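Local coordinates for protein phosphatidylinositol-specific phospholipase C (Listeria monocytogenes, PDB 2PLC) that belongs to the bacterial phosphatidylinositol-specific phospholipase C family, whose X domain has a beta/alpha-barrel fold of the TIM-barrel class, at residues R59-R64 / E99-R104; Y117-L122 / K162-N167; T132-D137 / N167-G172; K151-S156 / F171-G176. All blocks are in the same frame, centred on the assembly; numbering follows the deposited sequence.

Contact 1: R59-R64 / E99-R104; sequences RYIDIR and ETIIMR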
loop_
_atom_site.group_PDB
_atom_site.type_symbol
_atom_site.label_atom_id
_atom_site.label_comp_id
_atom_site.label_asym_id
_atom_site.label_seq_id
_atom_site.Cartn_x
_atom_site.Cartn_y
_atom_site.Cartn_z
ATOM N N ARG A 59 -0.268 -5.528 4.054
ATOM C CA ARG A 59 0.952 -4.880 4.530
ATOM C C ARG A 59 1.291 -3.626 3.750
ATOM O O ARG A 59 2.337 -3.014 3.954
ATOM C CB ARG A 59 2.137 -5.848 4.510
ATOM C CG ARG A 59 2.054 -6.953 5.548
ATOM C CD ARG A 59 2.068 -6.420 6.971
ATOM N NE ARG A 59 1.889 -7.504 7.929
ATOM C CZ ARG A 59 0.712 -7.919 8.387
ATOM N NH1 ARG A 59 -0.408 -7.332 7.982
ATOM N NH2 ARG A 59 0.648 -8.950 9.227
ATOM N N TYR A 60 0.419 -3.275 2.818
ATOM C CA TYR A 60 0.599 -2.069 2.033
ATOM C C TYR A 60 -0.703 -1.305 2.144
ATOM O O TYR A 60 -1.774 -1.865 1.896
ATOM C CB TYR A 60 0.876 -2.397 0.563
ATOM C CG TYR A 60 0.756 -1.192 -0.347
ATOM C CD1 TYR A 60 1.835 -0.342 -0.554
ATOM C CD2 TYR A 60 -0.456 -0.878 -0.962
ATOM C CE1 TYR A 60 1.716 0.795 -1.347
ATOM C CE2 TYR A 60 -0.589 0.253 -1.754
ATOM C CZ TYR A 60 0.503 1.084 -1.941
ATOM O OH TYR A 60 0.375 2.204 -2.723
ATOM N N ILE A 61 -0.621 -0.043 2.551
ATOM C CA ILE A 61 -1.823 0.776 2.665
ATOM C C ILE A 61 -1.680 2.049 1.853
ATOM O O ILE A 61 -0.576 2.527 1.608
ATOM C CB ILE A 61 -2.202 1.074 4.131
ATOM C CG1 ILE A 61 -1.068 1.794 4.854
ATOM C CG2 ILE A 61 -2.541 -0.222 4.847
ATOM C CD1 ILE A 61 -1.379 2.103 6.308
ATOM N N ASP A 62 -2.815 2.568 1.411
ATOM C CA ASP A 62 -2.873 3.752 0.570
ATOM C C ASP A 62 -3.729 4.792 1.301
ATOM O O ASP A 62 -4.957 4.701 1.321
ATOM C CB ASP A 62 -3.499 3.317 -0.754
ATOM C CG ASP A 62 -3.703 4.446 -1.723
ATOM O OD1 ASP A 62 -3.284 5.592 -1.447
ATOM O OD2 ASP A 62 -4.299 4.165 -2.786
ATOM N N ILE A 63 -3.063 5.773 1.903
ATOM C CA ILE A 63 -3.725 6.817 2.681
ATOM C C ILE A 63 -3.728 8.173 1.980
ATOM O O ILE A 63 -2.678 8.695 1.612
ATOM C CB ILE A 63 -3.047 6.960 4.063
ATOM C CG1 ILE A 63 -2.940 5.589 4.747
ATOM C CG2 ILE A 63 -3.820 7.939 4.949
ATOM C CD1 ILE A 63 -4.265 4.936 5.053
ATOM N N ARG A 64 -4.918 8.743 1.809
ATOM C CA ARG A 64 -5.066 10.039 1.147
ATOM C C ARG A 64 -5.529 11.060 2.186
ATOM O O ARG A 64 -6.543 10.846 2.857
ATOM C CB ARG A 64 -6.114 9.950 0.038
ATOM C CG ARG A 64 -6.145 8.634 -0.730
ATOM C CD ARG A 64 -5.011 8.516 -1.717
ATOM N NE ARG A 64 -5.125 7.305 -2.533
ATOM C CZ ARG A 64 -5.737 7.244 -3.712
ATOM N NH1 ARG A 64 -6.306 8.326 -4.226
ATOM N NH2 ARG A 64 -5.752 6.109 -4.399
ATOM N N GLU A 99 6.534 -7.304 11.980
ATOM C CA GLU A 99 5.882 -6.947 10.724
ATOM C C GLU A 99 6.345 -5.578 10.251
ATOM O O GLU A 99 6.897 -4.801 11.023
ATOM C CB GLU A 99 4.361 -6.919 10.898
ATOM C CG GLU A 99 3.758 -8.188 11.462
ATOM C CD GLU A 99 4.084 -9.411 10.641
ATOM O OE1 GLU A 99 3.639 -9.492 9.481
ATOM O OE2 GLU A 99 4.777 -10.303 11.162
ATOM N N THR A 100 6.145 -5.307 8.965
ATOM C CA THR A 100 6.511 -4.026 8.372
ATOM C C THR A 100 5.366 -3.572 7.480
ATOM O O THR A 100 4.700 -4.385 6.836
ATOM C CB THR A 100 7.830 -4.089 7.553
ATOM O OG1 THR A 100 7.987 -2.876 6.799
ATOM C CG2 THR A 100 7.835 -5.267 6.607
ATOM N N ILE A 101 5.119 -2.270 7.467
ATOM C CA ILE A 101 4.038 -1.722 6.670
ATOM C C ILE A 101 4.550 -0.683 5.697
ATOM O O ILE A 101 5.381 0.156 6.039
ATOM C CB ILE A 101 2.930 -1.135 7.579
ATOM C CG1 ILE A 101 2.299 -2.267 8.390
ATOM C CG2 ILE A 101 1.872 -0.403 6.759
ATOM C CD1 ILE A 101 1.290 -1.823 9.393
ATOM N N ILE A 102 4.114 -0.817 4.451
ATOM C CA ILE A 102 4.488 0.115 3.403
ATOM C C ILE A 102 3.278 1.024 3.280
ATOM O O ILE A 102 2.160 0.551 3.097
ATOM C CB ILE A 102 4.757 -0.613 2.084
ATOM C CG1 ILE A 102 5.818 -1.694 2.307
ATOM C CG2 ILE A 102 5.207 0.387 1.018
ATOM C CD1 ILE A 102 5.996 -2.625 1.143
ATOM N N MET A 103 3.504 2.328 3.391
ATOM C CA MET A 103 2.417 3.280 3.350
ATOM C C MET A 103 2.572 4.422 2.369
ATOM O O MET A 103 3.513 5.209 2.443
ATOM C CB MET A 103 2.195 3.842 4.756
ATOM C CG MET A 103 1.137 4.926 4.839
ATOM S SD MET A 103 0.973 5.553 6.510
ATOM C CE MET A 103 1.579 7.201 6.303
ATOM N N ARG A 104 1.614 4.514 1.455
ATOM C CA ARG A 104 1.588 5.580 0.476
ATOM C C ARG A 104 0.781 6.699 1.120
ATOM O O ARG A 104 -0.351 6.483 1.552
ATOM C CB ARG A 104 0.883 5.108 -0.791
ATOM C CG ARG A 104 0.661 6.192 -1.814
ATOM C CD ARG A 104 -0.280 5.723 -2.901
ATOM N NE ARG A 104 -0.482 6.741 -3.927
ATOM C CZ ARG A 104 -1.166 6.541 -5.050
ATOM N NH1 ARG A 104 -1.721 5.363 -5.288
ATOM N NH2 ARG A 104 -1.257 7.502 -5.958
HETATM O O HOH W 1 -2.085 2.695 -4.160
#

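Contact 2: Y117-L122 / K162-N167; sequences YRIQPL and KPLVIN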
loop_
_atom_site.group_PDB
_atom_site.type_symbol
_atom_site.label_atom_id
_atom_site.label_comp_id
_atom_site.label_asym_id
_atom_site.label_seq_id
_atom_site.Cartn_x
_atom_site.Cartn_y
_atom_site.Cartn_z
ATOM N N TYR A 117 4.684 20.559 5.448
ATOM C CA TYR A 117 4.971 21.134 6.764
ATOM C C TYR A 117 3.969 20.721 7.835
ATOM O O TYR A 117 4.332 20.541 8.997
ATOM C CB TYR A 117 5.043 22.661 6.677
ATOM C CG TYR A 117 6.152 23.158 5.773
ATOM C CD1 TYR A 117 7.470 22.724 5.950
ATOM C CD2 TYR A 117 5.883 24.039 4.723
ATOM C CE1 TYR A 117 8.492 23.149 5.101
ATOM C CE2 TYR A 117 6.898 24.473 3.867
ATOM C CZ TYR A 117 8.199 24.023 4.061
ATOM O OH TYR A 117 9.203 24.439 3.214
ATOM N N ARG A 118 2.713 20.562 7.429
ATOM C CA ARG A 118 1.642 20.180 8.344
ATOM C C ARG A 118 1.769 18.776 8.919
ATOM O O ARG A 118 1.532 18.576 10.108
ATOM C CB ARG A 118 0.277 20.335 7.667
ATOM C CG ARG A 118 -0.218 21.771 7.551
ATOM C CD ARG A 118 -0.363 22.429 8.923
ATOM N NE ARG A 118 -1.194 21.644 9.839
ATOM C CZ ARG A 118 -2.516 21.763 9.961
ATOM N NH1 ARG A 118 -3.185 22.644 9.225
ATOM N NH2 ARG A 118 -3.175 20.987 10.813
ATOM N N ILE A 119 2.133 17.809 8.077
ATOM C CA ILE A 119 2.272 16.419 8.517
ATOM C C ILE A 119 3.504 16.156 9.377
ATOM O O ILE A 119 3.555 15.155 10.092
ATOM C CB ILE A 119 2.320 15.429 7.324
ATOM C CG1 ILE A 119 3.484 15.784 6.386
ATOM C CG2 ILE A 119 0.987 15.414 6.598
ATOM C CD1 ILE A 119 3.689 14.810 5.249
ATOM N N GLN A 120 4.490 17.048 9.301
ATOM C CA GLN A 120 5.735 16.891 10.058
ATOM C C GLN A 120 5.602 16.690 11.566
ATOM O O GLN A 120 6.167 15.745 12.112
ATOM C CB GLN A 120 6.709 18.031 9.745
ATOM C CG GLN A 120 7.261 17.975 8.328
ATOM C CD GLN A 120 8.339 19.005 8.065
ATOM O OE1 GLN A 120 8.897 19.593 8.995
ATOM N NE2 GLN A 120 8.644 19.227 6.791
ATOM N N PRO A 121 4.860 17.574 12.260
ATOM C CA PRO A 121 4.697 17.426 13.713
ATOM C C PRO A 121 4.092 16.076 14.097
ATOM O O PRO A 121 4.421 15.515 15.140
ATOM C CB PRO A 121 3.753 18.573 14.064
ATOM C CG PRO A 121 4.106 19.621 13.048
ATOM C CD PRO A 121 4.208 18.809 11.786
ATOM N N LEU A 122 3.223 15.555 13.233
ATOM C CA LEU A 122 2.561 14.272 13.459
ATOM C C LEU A 122 3.484 13.086 13.229
ATOM O O LEU A 122 3.482 12.130 13.999
ATOM C CB LEU A 122 1.350 14.131 12.544
ATOM C CG LEU A 122 -0.009 14.060 13.230
ATOM C CD1 LEU A 122 -1.044 13.694 12.186
ATOM C CD2 LEU A 122 0.007 13.027 14.349
ATOM N N LYS A 162 9.459 15.111 -3.584
ATOM C CA LYS A 162 10.689 14.727 -2.904
ATOM C C LYS A 162 10.310 14.055 -1.578
ATOM O O LYS A 162 9.205 14.263 -1.068
ATOM C CB LYS A 162 11.609 15.950 -2.698
ATOM C CG LYS A 162 11.004 17.139 -1.954
ATOM C CD LYS A 162 11.180 17.019 -0.441
ATOM C CE LYS A 162 10.540 18.186 0.303
ATOM N NZ LYS A 162 10.638 18.027 1.784
ATOM N N PRO A 163 11.197 13.200 -1.029
ATOM C CA PRO A 163 10.922 12.507 0.237
ATOM C C PRO A 163 10.816 13.421 1.460
ATOM O O PRO A 163 11.422 14.495 1.509
ATOM C CB PRO A 163 12.096 11.532 0.354
ATOM C CG PRO A 163 13.198 12.252 -0.348
ATOM C CD PRO A 163 12.504 12.788 -1.571
ATOM N N LEU A 164 10.028 12.986 2.438
ATOM C CA LEU A 164 9.830 13.744 3.667
ATOM C C LEU A 164 11.113 13.809 4.493
ATOM O O LEU A 164 11.630 12.785 4.948
ATOM C CB LEU A 164 8.715 13.120 4.510
ATOM C CG LEU A 164 8.366 13.865 5.801
ATOM C CD1 LEU A 164 7.616 15.150 5.470
ATOM C CD2 LEU A 164 7.525 12.982 6.691
ATOM N N VAL A 165 11.622 15.022 4.674
ATOM C CA VAL A 165 12.832 15.232 5.454
ATOM C C VAL A 165 12.504 16.021 6.720
ATOM O O VAL A 165 11.986 17.137 6.653
ATOM C CB VAL A 165 13.911 15.996 4.647
ATOM C CG1 VAL A 165 15.176 16.133 5.469
ATOM C CG2 VAL A 165 14.211 15.280 3.336
ATOM N N ILE A 166 12.757 15.408 7.870
ATOM C CA ILE A 166 12.520 16.053 9.156
ATOM C C ILE A 166 13.861 16.050 9.879
ATOM O O ILE A 166 14.363 14.995 10.282
ATOM C CB ILE A 166 11.442 15.312 10.001
ATOM C CG1 ILE A 166 10.137 15.185 9.206
ATOM C CG2 ILE A 166 11.161 16.080 11.294
ATOM C CD1 ILE A 166 9.042 14.434 9.934
ATOM N N ASN A 167 14.438 17.246 10.009
ATOM C CA ASN A 167 15.743 17.460 10.635
ATOM C C ASN A 167 16.842 16.962 9.707
ATOM O O ASN A 167 17.010 17.481 8.605
ATOM C CB ASN A 167 15.830 16.781 12.007
ATOM C CG ASN A 167 15.094 17.552 13.083
ATOM O OD1 ASN A 167 15.614 18.526 13.628
ATOM N ND2 ASN A 167 13.872 17.127 13.387
HETATM O O HOH W 2 12.234 19.680 8.194
#

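Contact 3: T132-D137 / N167-G172; sequences TTPRTD and NSRKFG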
loop_
_atom_site.group_PDB
_atom_site.type_symbol
_atom_site.label_atom_id
_atom_site.label_comp_id
_atom_site.label_asym_id
_atom_site.label_seq_id
_atom_site.Cartn_x
_atom_site.Cartn_y
_atom_site.Cartn_z
ATOM N N THR A 132 14.000 5.237 8.637
ATOM C CA THR A 132 14.620 6.487 8.265
ATOM C C THR A 132 16.113 6.356 7.977
ATOM O O THR A 132 16.787 5.484 8.519
ATOM C CB THR A 132 14.353 7.526 9.368
ATOM O OG1 THR A 132 14.710 8.826 8.896
ATOM C CG2 THR A 132 15.133 7.189 10.639
ATOM N N THR A 133 16.603 7.199 7.071
ATOM C CA THR A 133 18.015 7.221 6.683
ATOM C C THR A 133 18.500 8.673 6.689
ATOM O O THR A 133 17.689 9.597 6.729
ATOM C CB THR A 133 18.227 6.639 5.260
ATOM O OG1 THR A 133 17.516 7.434 4.301
ATOM C CG2 THR A 133 17.758 5.192 5.187
ATOM N N PRO A 134 19.830 8.894 6.668
ATOM C CA PRO A 134 20.393 10.252 6.671
ATOM C C PRO A 134 19.958 11.070 5.458
ATOM O O PRO A 134 19.743 10.521 4.378
ATOM C CB PRO A 134 21.898 9.994 6.640
ATOM C CG PRO A 134 22.031 8.690 7.364
ATOM C CD PRO A 134 20.905 7.888 6.769
ATOM N N ARG A 135 19.822 12.380 5.645
ATOM C CA ARG A 135 19.418 13.275 4.563
ATOM C C ARG A 135 20.465 13.308 3.450
ATOM O O ARG A 135 20.129 13.458 2.273
ATOM C CB ARG A 135 19.156 14.686 5.103
ATOM C CG ARG A 135 19.088 15.771 4.031
ATOM C CD ARG A 135 18.384 17.026 4.527
ATOM N NE ARG A 135 18.844 17.455 5.846
ATOM C CZ ARG A 135 19.985 18.100 6.077
ATOM N NH1 ARG A 135 20.804 18.399 5.075
ATOM N NH2 ARG A 135 20.303 18.454 7.315
ATOM N N THR A 136 21.730 13.150 3.836
ATOM C CA THR A 136 22.849 13.143 2.895
ATOM C C THR A 136 23.100 11.721 2.388
ATOM O O THR A 136 24.182 11.160 2.581
ATOM C CB THR A 136 24.137 13.687 3.558
ATOM O OG1 THR A 136 24.479 12.872 4.688
ATOM C CG2 THR A 136 23.936 15.127 4.018
ATOM N N ASP A 137 22.090 11.150 1.735
ATOM C CA ASP A 137 22.169 9.792 1.205
ATOM C C ASP A 137 21.140 9.606 0.098
ATOM O O ASP A 137 19.941 9.555 0.363
ATOM C CB ASP A 137 21.914 8.782 2.328
ATOM C CG ASP A 137 21.962 7.347 1.847
ATOM O OD1 ASP A 137 22.915 6.987 1.122
ATOM O OD2 ASP A 137 21.045 6.578 2.199
ATOM N N ASN A 167 14.438 17.246 10.009
ATOM C CA ASN A 167 15.743 17.460 10.635
ATOM C C ASN A 167 16.842 16.962 9.707
ATOM O O ASN A 167 17.010 17.481 8.605
ATOM C CB ASN A 167 15.830 16.781 12.007
ATOM C CG ASN A 167 15.094 17.552 13.083
ATOM O OD1 ASN A 167 15.614 18.526 13.628
ATOM N ND2 ASN A 167 13.872 17.127 13.387
ATOM N N SER A 168 17.587 15.958 10.146
ATOM C CA SER A 168 18.655 15.403 9.327
ATOM C C SER A 168 18.299 13.993 8.883
ATOM O O SER A 168 19.152 13.252 8.390
ATOM C CB SER A 168 19.972 15.398 10.102
ATOM O OG SER A 168 20.397 16.723 10.376
ATOM N N ARG A 169 17.029 13.633 9.055
ATOM C CA ARG A 169 16.548 12.310 8.687
ATOM C C ARG A 169 15.552 12.350 7.532
ATOM O O ARG A 169 14.691 13.233 7.464
ATOM C CB ARG A 169 15.912 11.616 9.898
ATOM C CG ARG A 169 16.835 11.471 11.095
ATOM C CD ARG A 169 18.088 10.671 10.757
ATOM N NE ARG A 169 17.835 9.234 10.652
ATOM C CZ ARG A 169 18.763 8.328 10.349
ATOM N NH1 ARG A 169 20.014 8.701 10.113
ATOM N NH2 ARG A 169 18.445 7.042 10.300
ATOM N N LYS A 170 15.710 11.400 6.612
ATOM C CA LYS A 170 14.840 11.263 5.450
ATOM C C LYS A 170 13.897 10.104 5.755
ATOM O O LYS A 170 14.326 8.952 5.854
ATOM C CB LYS A 170 15.668 10.961 4.198
ATOM C CG LYS A 170 14.864 10.944 2.907
ATOM C CD LYS A 170 15.753 10.731 1.685
ATOM C CE LYS A 170 16.380 9.346 1.674
ATOM N NZ LYS A 170 17.109 9.080 0.400
ATOM N N PHE A 171 12.622 10.429 5.944
ATOM C CA PHE A 171 11.595 9.442 6.266
ATOM C C PHE A 171 11.095 8.666 5.057
ATOM O O PHE A 171 10.261 9.146 4.290
ATOM C CB PHE A 171 10.430 10.115 6.998
ATOM C CG PHE A 171 10.764 10.523 8.406
ATOM C CD1 PHE A 171 11.743 11.480 8.656
ATOM C CD2 PHE A 171 10.123 9.922 9.484
ATOM C CE1 PHE A 171 12.081 11.830 9.961
ATOM C CE2 PHE A 171 10.451 10.265 10.793
ATOM C CZ PHE A 171 11.433 11.220 11.033
ATOM N N GLY A 172 11.602 7.446 4.912
ATOM C CA GLY A 172 11.213 6.615 3.791
ATOM C C GLY A 172 11.729 7.147 2.470
ATOM O O GLY A 172 12.873 7.597 2.372
#

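Contact 4: K151-S156 / F171-G176; sequences KILLLS and FGMQFG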
loop_
_atom_site.group_PDB
_atom_site.type_symbol
_atom_site.label_atom_id
_atom_site.label_comp_id
_atom_site.label_asym_id
_atom_site.label_seq_id
_atom_site.Cartn_x
_atom_site.Cartn_y
_atom_site.Cartn_z
ATOM N N LYS A 151 8.540 -1.407 11.631
ATOM C CA LYS A 151 8.553 -0.041 11.119
ATOM C C LYS A 151 7.685 0.199 9.893
ATOM O O LYS A 151 7.186 -0.739 9.272
ATOM C CB LYS A 151 9.991 0.410 10.846
ATOM C CG LYS A 151 10.735 0.827 12.105
ATOM C CD LYS A 151 12.213 1.039 11.841
ATOM C CE LYS A 151 12.887 1.759 13.004
ATOM N NZ LYS A 151 12.669 1.066 14.305
ATOM N N ILE A 152 7.505 1.476 9.568
ATOM C CA ILE A 152 6.708 1.900 8.429
ATOM C C ILE A 152 7.630 2.415 7.335
ATOM O O ILE A 152 8.525 3.210 7.599
ATOM C CB ILE A 152 5.743 3.064 8.813
ATOM C CG1 ILE A 152 4.726 2.596 9.852
ATOM C CG2 ILE A 152 5.015 3.603 7.581
ATOM C CD1 ILE A 152 3.840 3.708 10.382
ATOM N N LEU A 153 7.447 1.913 6.118
ATOM C CA LEU A 153 8.223 2.382 4.981
ATOM C C LEU A 153 7.300 3.383 4.292
ATOM O O LEU A 153 6.339 2.997 3.639
ATOM C CB LEU A 153 8.572 1.229 4.032
ATOM C CG LEU A 153 9.283 1.675 2.747
ATOM C CD1 LEU A 153 10.485 2.551 3.093
ATOM C CD2 LEU A 153 9.712 0.480 1.932
ATOM N N LEU A 154 7.578 4.669 4.461
ATOM C CA LEU A 154 6.752 5.723 3.875
ATOM C C LEU A 154 7.035 6.028 2.406
ATOM O O LEU A 154 8.186 6.147 1.995
ATOM C CB LEU A 154 6.902 7.011 4.697
ATOM C CG LEU A 154 6.068 8.234 4.302
ATOM C CD1 LEU A 154 4.603 7.963 4.561
ATOM C CD2 LEU A 154 6.513 9.453 5.100
ATOM N N LEU A 155 5.973 6.151 1.617
ATOM C CA LEU A 155 6.095 6.494 0.204
ATOM C C LEU A 155 5.315 7.790 0.046
ATOM O O LEU A 155 4.089 7.772 -0.058
ATOM C CB LEU A 155 5.504 5.399 -0.689
ATOM C CG LEU A 155 6.176 4.027 -0.646
ATOM C CD1 LEU A 155 5.464 3.071 -1.588
ATOM C CD2 LEU A 155 7.636 4.160 -1.035
ATOM N N SER A 156 6.026 8.913 0.102
ATOM C CA SER A 156 5.407 10.234 -0.001
ATOM C C SER A 156 5.053 10.682 -1.405
ATOM O O SER A 156 5.865 10.597 -2.322
ATOM C CB SER A 156 6.296 11.301 0.639
ATOM O OG SER A 156 6.408 11.098 2.032
ATOM N N PHE A 171 12.622 10.429 5.944
ATOM C CA PHE A 171 11.595 9.442 6.266
ATOM C C PHE A 171 11.095 8.666 5.057
ATOM O O PHE A 171 10.261 9.146 4.290
ATOM C CB PHE A 171 10.430 10.115 6.998
ATOM C CG PHE A 171 10.764 10.523 8.406
ATOM C CD1 PHE A 171 11.743 11.480 8.656
ATOM C CD2 PHE A 171 10.123 9.922 9.484
ATOM C CE1 PHE A 171 12.081 11.830 9.961
ATOM C CE2 PHE A 171 10.451 10.265 10.793
ATOM C CZ PHE A 171 11.433 11.220 11.033
ATOM N N GLY A 172 11.602 7.446 4.912
ATOM C CA GLY A 172 11.213 6.615 3.791
ATOM C C GLY A 172 11.729 7.147 2.470
ATOM O O GLY A 172 12.873 7.597 2.372
ATOM N N MET A 173 10.868 7.118 1.456
ATOM C CA MET A 173 11.221 7.584 0.119
ATOM C C MET A 173 10.038 8.199 -0.627
ATOM O O MET A 173 8.909 8.211 -0.140
ATOM C CB MET A 173 11.832 6.431 -0.695
ATOM C CG MET A 173 11.123 5.091 -0.508
ATOM S SD MET A 173 11.966 3.665 -1.233
ATOM C CE MET A 173 13.281 3.387 -0.053
ATOM N N GLN A 174 10.321 8.714 -1.816
ATOM C CA GLN A 174 9.321 9.345 -2.662
ATOM C C GLN A 174 8.529 8.326 -3.484
ATOM O O GLN A 174 9.096 7.382 -4.039
ATOM C CB GLN A 174 10.014 10.325 -3.606
ATOM C CG GLN A 174 9.080 11.059 -4.540
ATOM C CD GLN A 174 9.727 11.371 -5.874
ATOM O OE1 GLN A 174 10.958 11.352 -6.007
ATOM N NE2 GLN A 174 8.901 11.641 -6.879
ATOM N N PHE A 175 7.215 8.520 -3.549
ATOM C CA PHE A 175 6.346 7.647 -4.325
ATOM C C PHE A 175 6.652 7.969 -5.778
ATOM O O PHE A 175 6.633 9.135 -6.170
ATOM C CB PHE A 175 4.875 7.952 -4.024
ATOM C CG PHE A 175 3.903 7.084 -4.777
ATOM C CD1 PHE A 175 3.582 5.814 -4.316
ATOM C CD2 PHE A 175 3.300 7.540 -5.944
ATOM C CE1 PHE A 175 2.674 5.010 -5.005
ATOM C CE2 PHE A 175 2.389 6.741 -6.640
ATOM C CZ PHE A 175 2.077 5.475 -6.167
ATOM N N GLY A 176 6.950 6.946 -6.568
ATOM C CA GLY A 176 7.262 7.176 -7.970
ATOM C C GLY A 176 8.748 7.343 -8.238
ATOM O O GLY A 176 9.142 7.740 -9.334
HETATM O O HOH W 3 8.953 10.125 2.056
#

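Contact 1: R59-R64 / E99-R104
Glu99 OE1 is gripped twice by Arg59, by NE and by NH2, and also receives the backbone N of Met7, while OE2 accepts from Ser8 N. The Arg59 NE–Glu99 OE1 bond measures 3.1 Å and uses the anti lone pair, whereas NH2 arrives from above the carboxylate plane. The two planes stand 86° apart, yet OE1 lies in that of the guanidinium. Arg59 NH1 turns to Leu54 O.

Beyond it the chains run as parallel beta strands, with Tyr60 paired to Ile102, Ile61 to Met103 and Asp62 to Arg104. Four backbone bonds tie them, the shortest being Ile63 N to Arg104 O at 2.8 Å.

On one face, Tyr60 CD1 meets Ile102 CG2 at 3.8 Å. Arg104 is extended from CG to NE beside Asp62, its CD 3.3 Å from Asp62 OD1. Its link to Asp62 OD2 is a long salt bridge without a directed N-H, and a water joins Arg104 NH1 to Tyr60 OH. Arg64 holds Asp62 side-on, with NE 2.7 Å from OD1, completing a salt-bridge network, and Arg104 NH2 makes a salt bridge with Glu157 OE1. On the other face, Ile61 CG1 packs on Met103 CG at 3.8 Å.

Ile61, Ile63 and Ile101 lean on helix 82-95, which connects the two strands in a beta-alpha-beta unit of the barrel. Tyr60 and Ile102 face Ile254 inside the barrel, and Met103 reaches strand 152-157.

Contact 2: Y117-L122 / K162-N167
Leu164 CD1 is the hub of the close packing, touching Ile119 CD1 at 3.9 Å and Gln120 CG at 4.0 Å. Ile119 and Leu164 slide past each other in opposite directions.

Ile166 completes this apolar part. Its CG1 lies 4.1 Å from Gln120 CG, and its CD1 comes within 3.8 Å of Gln120 O, which places a methyl against the helix backbone. The CA-to-side-chain bonds of Leu164 and Ile166 both lead toward the helix, and that of Val165 leads away, as alternation along a strand requires.

The segments are helix 114-125, which follows barrel strand 101-107 in the chain, and strand 164-166 of a beta hairpin. Their short axes lie 9.6 Å apart at 58°, a helix laid slantwise over a strand. Leu164 and Ile166 also touch Ile123 on this helix and Phe171 on the partner strand of the hairpin.

Toward solvent the fit is looser and polar. Gln120 continues extended beyond CG (chi2 -173°), yet its NE2 stays 3.9 Å from Val165 O. A water spans the gap instead, donating to Val165 O at 3.0 Å and only weakly to Gln120 OE1 at 3.4 Å. Lys162 NZ finds its partner further back on the helix, in a salt bridge with Asp116 OD2.

Contact 3: T132-D137 / N167-G172
Thr133 and Lys170 form the hydrogen-bonded pair of a short antiparallel ladder, flanked by the non-hydrogen-bonded pairs Thr132–Phe171 and Pro134–Arg169. Strand 169-171 is also the second arm of a beta hairpin with strand 164-166, so strand 132-134 adds a third antiparallel member. The short axes meet at 144°, and the Lys170 N–Thr133 O bond is 2.7 Å long.

The side chains do much of the remaining work. Lys170 leaves with CG anti to the backbone N, runs straight to CD, then turns at chi3 (67°), which sets CE beside Thr133 OG1 at 3.4 Å. The two side chains travel side by side in the same direction, and beyond the turn Lys170 NZ bonds Asp137 O at 2.9 Å, nearly in line with the carbonyl. This ties the inverse gamma turn centred on Thr136 to the strand.

Arg169 starts away from its partner strand but is bent at both chi2 and chi3 (-75°), which brings NE back toward it. The guanidinium lies flat over the backbone, with Thr133 C 3.7 Å from the plane and over its centre. Thr132 CG2 sits at the rim, in the plane, while Arg169 NH1 touches Pro134 CG at 3.4 Å.

Arg135 works at the hairpin turn. Its N bonds Ser168 O, and its NE gives a weak bond to Asn167 O. Thr132 OG1 donates weakly to Lys170 O at 3.1 Å and hovers 4.0 Å above the face of the Phe171 ring, offset toward its rim.

Contact 4: K151-S156 / F171-G176
Leu155 and Met173, then Ser156 and Gln174, form two parallel beta bridges, although the directions of residues 153-156 and 171-175 lie 63° apart. Three backbone bonds hold the pair. Met173 N reaches Leu154 O at 2.9 Å, and Ser156 N binds Met173 O. Phe175 N meets Ser156 O at 2.8 Å. Gly172, at positive phi (68°), brings its CA to 3.6 Å from Leu154 O.

One water ties the backbone to a side chain: it accepts from Ser156 OG at 2.7 Å and donates to Phe171 O and Met173 O. Met173 O thus takes the Ser156 N-H and the water together.

Leu155 and Met173 lie alongside each other and point the same way, with Leu155 CD2 at 3.6 Å from Met173 CG. Leu155 CB also faces the ring edge of Phe175 at CD1, 4.1 Å away, while Phe175 CB touches Ser156 O at 3.3 Å. Leu154 CD2 rests near Phe171 O.

Strand 152-157 carries on the parallel strands of the barrel, and strand 169-174 pairs with it through Met173 and Gln174. Strand 101-107 flanks strand 152-157, with Ile102 against Leu155 and Met103 against Leu154; Leu164 of strand 164-166 packs on Leu154, Ser156 and Phe171, and the Phe175 ring makes a cation-pi contact with Arg104.

All four contacts reach one mixed sheet. Contact 1, about 4 Å from the chain's centre, closes in sequence before the others open; the segments of contact 2 alternate with those of contacts 3 and 4, which end on the same strand, 169-174. Contact 4, its centre about 9 Å from that of contact 1, carries the parallel pairing onward, because strands 101-107 and 152-157 are neighbours joined by probable hydrogen bonds such as Ile101 O–Leu153 N (2.7 Å). Contacts 2 and 3 sit about 20 Å out, their centres 11 Å apart and each 11 Å from contact 4. The hairpin of strands 164-166 and 169-174 extends the sheet outward, and helix 114-125 packs against it.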